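Local coordinates for protein ferredoxin component of dioxygenase (PDB 2I7F) that carries a Rieske-type [2Fe-2S] cluster and probably passes electrons to the terminal oxygenase of a biphenyl dioxygenase system, at residues A[48-53]-A[63-68]. Sequence-based numbering, arbitrary orientation.
Sequences GNAMLT and ECPFHG. With FES (Fe2/s2 (inorganic) cluster), chain D.
Ala50 points its methyl group into the bend made by Cys64, Pro65 and Phe66. Its CB lies 3.7 Å from Cys64 SG, and it also packs on Pro65 CG and on Phe66 CD2, obliquely to the phenyl ring. Pro65 continues the contact, its CD standing 3.5 Å from Met51 O. An alanine in place of Pro65 would probably open a gap beside the Ala50 methyl and Met51 O, and leave the backbone before Phe66 freer to turn. Leu52 CD2 rests against Cys64, 4.0 Å from its CB.

The Cys64 side chain runs from this apolar packing to the metal. Its CB stands 3.1 Å from the iron FE2 as the carbon behind the ligating sulfur. Cys64 SG, anti to the backbone N (chi1 -177°), binds FE2 at 2.2 Å. The same sulfur accepts a long but nearly straight hydrogen bond from Phe66 N (3.5 Å, 168° at the hydrogen). His67 ND1 binds FE1 at 2.1 Å, and Phe66 CB sits above one face of the His67 imidazole, toward the ring's rim. Gly48 N approaches the bridging sulfide S2 to 3.2 Å, and a side chain at Gly48 would run into the same sulfide.

No hydrogen bond joins 48-53 to 63-68; apolar contacts join them directly, and the cluster ties the loops together through Cys45 and His47, upstream of Gly48. Cys45 joins Cys64 on FE2 and His47 joins His67 on FE1, the two-cysteine, two-histidine ligation of a Rieske centre. The N-H donated to Cys64 SG would be expected to draw charge from the thiolate and help stabilise the reduced cluster, as in other Rieske proteins.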
ATOM      1  N   GLY A  48     -12.877  -5.733   5.137  1.00 16.24           N
ATOM      2  CA  GLY A  48     -13.766  -4.825   5.828  1.00 16.15           C
ATOM      3  C   GLY A  48     -13.332  -3.381   5.797  1.00 16.01           C
ATOM      4  O   GLY A  48     -12.539  -2.972   4.963  1.00 16.60           O
ATOM      5  N   ASN A  49     -13.896  -2.589   6.703  1.00 15.42           N
ATOM      6  CA  ASN A  49     -13.661  -1.157   6.726  1.00 15.47           C
ATOM      7  C   ASN A  49     -12.511  -0.856   7.701  1.00 14.96           C
ATOM      8  O   ASN A  49     -12.730  -0.444   8.830  1.00 14.86           O
ATOM      9  CB  ASN A  49     -14.940  -0.405   7.138  1.00 15.44           C
ATOM     10  CG  ASN A  49     -16.039  -0.445   6.090  1.00 16.84           C
ATOM     11  OD1 ASN A  49     -15.797  -0.307   4.908  1.00 16.03           O
ATOM     12  ND2 ASN A  49     -17.287  -0.614   6.552  1.00 17.12           N
ATOM     13  N   ALA A  50     -11.280  -1.132   7.252  1.00 15.19           N
ATOM     14  CA  ALA A  50     -10.055  -0.764   7.931  1.00 14.91           C
ATOM     15  C   ALA A  50      -9.077  -0.324   6.857  1.00 14.87           C
ATOM     16  O   ALA A  50      -9.203  -0.737   5.698  1.00 14.60           O
ATOM     17  CB  ALA A  50      -9.493  -1.925   8.697  1.00 15.13           C
ATOM     18  N   MET A  51      -8.131   0.522   7.241  1.00 13.82           N
ATOM     19  CA  MET A  51      -7.043   0.952   6.350  1.00 14.25           C
ATOM     20  C   MET A  51      -5.780   0.201   6.683  1.00 14.28           C
ATOM     21  O   MET A  51      -5.372   0.159   7.849  1.00 15.03           O
ATOM     22  CB  MET A  51      -6.770   2.453   6.454  1.00 14.04           C
ATOM     23  CG  MET A  51      -7.890   3.366   5.851  1.00 13.10           C
ATOM     24  SD  MET A  51      -8.346   3.000   4.154  1.00 15.90           S
ATOM     25  CE  MET A  51      -9.668   4.132   3.882  1.00 11.11           C
ATOM     26  N   LEU A  52      -5.139  -0.348   5.657  1.00 14.31           N
ATOM     27  CA  LEU A  52      -3.927  -1.111   5.861  1.00 15.37           C
ATOM     28  C   LEU A  52      -2.767  -0.279   6.439  1.00 16.11           C
ATOM     29  O   LEU A  52      -1.981  -0.794   7.216  1.00 16.88           O
ATOM     30  CB  LEU A  52      -3.514  -1.825   4.592  1.00 15.08           C
ATOM     31  CG  LEU A  52      -4.461  -2.879   4.072  1.00 14.70           C
ATOM     32  CD1 LEU A  52      -3.891  -3.328   2.743  1.00 10.54           C
ATOM     33  CD2 LEU A  52      -4.604  -4.065   5.105  1.00  8.63           C
ATOM     34  N   THR A  53      -2.724   1.019   6.140  1.00 16.61           N
ATOM     35  CA  THR A  53      -1.673   1.906   6.685  1.00 15.71           C
ATOM     36  C   THR A  53      -1.803   2.061   8.214  1.00 15.89           C
ATOM     37  O   THR A  53      -0.822   2.446   8.859  1.00 15.75           O
ATOM     38  CB  THR A  53      -1.689   3.303   6.038  1.00 16.43           C
ATOM     39  OG1 THR A  53      -2.981   3.885   6.250  1.00 14.96           O
ATOM     40  CG2 THR A  53      -1.339   3.230   4.557  1.00 14.87           C
ATOM     41  N   GLU A  63      -0.238  -6.356   7.815  1.00 18.15           N
ATOM     42  CA  GLU A  63      -1.354  -6.935   8.556  1.00 17.55           C
ATOM     43  C   GLU A  63      -2.441  -5.881   8.830  1.00 17.14           C
ATOM     44  O   GLU A  63      -2.150  -4.759   9.263  1.00 16.97           O
ATOM     45  CB  GLU A  63      -0.867  -7.554   9.869  1.00 18.25           C
ATOM     46  CG  GLU A  63      -1.966  -8.390  10.605  1.00 20.08           C
ATOM     47  CD  GLU A  63      -1.408  -9.077  11.841  1.00 19.73           C
ATOM     48  OE1 GLU A  63      -0.163  -9.136  11.927  1.00 27.81           O
ATOM     49  OE2 GLU A  63      -2.186  -9.575  12.707  1.00 24.34           O
ATOM     50  N   CYS A  64      -3.687  -6.252   8.563  1.00 15.98           N
ATOM     51  CA  CYS A  64      -4.813  -5.388   8.797  1.00 16.56           C
ATOM     52  C   CYS A  64      -4.967  -5.125  10.303  1.00 16.93           C
ATOM     53  O   CYS A  64      -4.663  -6.017  11.129  1.00 16.21           O
ATOM     54  CB  CYS A  64      -6.076  -6.047   8.233  1.00 16.35           C
ATOM     55  SG  CYS A  64      -7.579  -5.052   8.377  1.00 15.88           S
ATOM     56  N   PRO A  65      -5.415  -3.895  10.683  1.00 16.68           N
ATOM     57  CA  PRO A  65      -5.711  -3.635  12.085  1.00 16.52           C
ATOM     58  C   PRO A  65      -6.843  -4.470  12.721  1.00 16.01           C
ATOM     59  O   PRO A  65      -6.980  -4.487  13.944  1.00 16.67           O
ATOM     60  CB  PRO A  65      -6.036  -2.125  12.102  1.00 16.88           C
ATOM     61  CG  PRO A  65      -6.359  -1.758  10.772  1.00 17.58           C
ATOM     62  CD  PRO A  65      -5.605  -2.689   9.853  1.00 16.88           C
ATOM     63  N   PHE A  66      -7.660  -5.124  11.899  1.00 16.98           N
ATOM     64  CA  PHE A  66      -8.702  -6.060  12.365  1.00 16.31           C
ATOM     65  C   PHE A  66      -8.361  -7.506  11.972  1.00 16.69           C
ATOM     66  O   PHE A  66      -7.668  -7.753  10.975  1.00 16.53           O
ATOM     67  CB  PHE A  66     -10.051  -5.758  11.711  1.00 16.19           C
ATOM     68  CG  PHE A  66     -10.824  -4.603  12.303  1.00 15.16           C
ATOM     69  CD1 PHE A  66     -10.951  -4.438  13.673  1.00 12.86           C
ATOM     70  CD2 PHE A  66     -11.516  -3.752  11.483  1.00 14.30           C
ATOM     71  CE1 PHE A  66     -11.730  -3.414  14.186  1.00 15.11           C
ATOM     72  CE2 PHE A  66     -12.291  -2.720  11.992  1.00 15.49           C
ATOM     73  CZ  PHE A  66     -12.408  -2.560  13.355  1.00 15.29           C
ATOM     74  N   HIS A  67      -8.802  -8.426  12.822  1.00 16.07           N
ATOM     75  CA  HIS A  67      -9.081  -9.862  12.503  1.00 16.76           C
ATOM     76  C   HIS A  67      -7.845 -10.750  12.268  1.00 16.80           C
ATOM     77  O   HIS A  67      -7.974 -11.975  12.116  1.00 16.76           O
ATOM     78  CB  HIS A  67     -10.062 -10.055  11.332  1.00 17.38           C
ATOM     79  CG  HIS A  67     -11.289  -9.189  11.370  1.00 17.14           C
ATOM     80  ND1 HIS A  67     -11.671  -8.413  10.300  1.00 15.40           N
ATOM     81  CD2 HIS A  67     -12.249  -9.021  12.310  1.00 18.12           C
ATOM     82  CE1 HIS A  67     -12.787  -7.769  10.595  1.00 18.36           C
ATOM     83  NE2 HIS A  67     -13.161  -8.120  11.809  1.00 16.95           N
ATOM     84  N   GLY A  68      -6.668 -10.132  12.208  1.00 15.23           N
ATOM     85  CA  GLY A  68      -5.451 -10.850  11.914  1.00 15.87           C
ATOM     86  C   GLY A  68      -5.196 -11.058  10.431  1.00 15.62           C
ATOM     87  O   GLY A  68      -4.288 -11.794  10.061  1.00 16.48           O
TER
HETATM   88 FE1  FES D 501     -11.006  -7.930   8.338  1.00 17.77          FE
HETATM   89 FE2  FES D 501      -9.033  -6.329   7.254  1.00 18.55          FE
HETATM   90  S1  FES D 501      -8.972  -8.485   7.777  1.00 19.86           S
HETATM   91  S2  FES D 501     -11.135  -5.777   7.831  1.00 19.06           S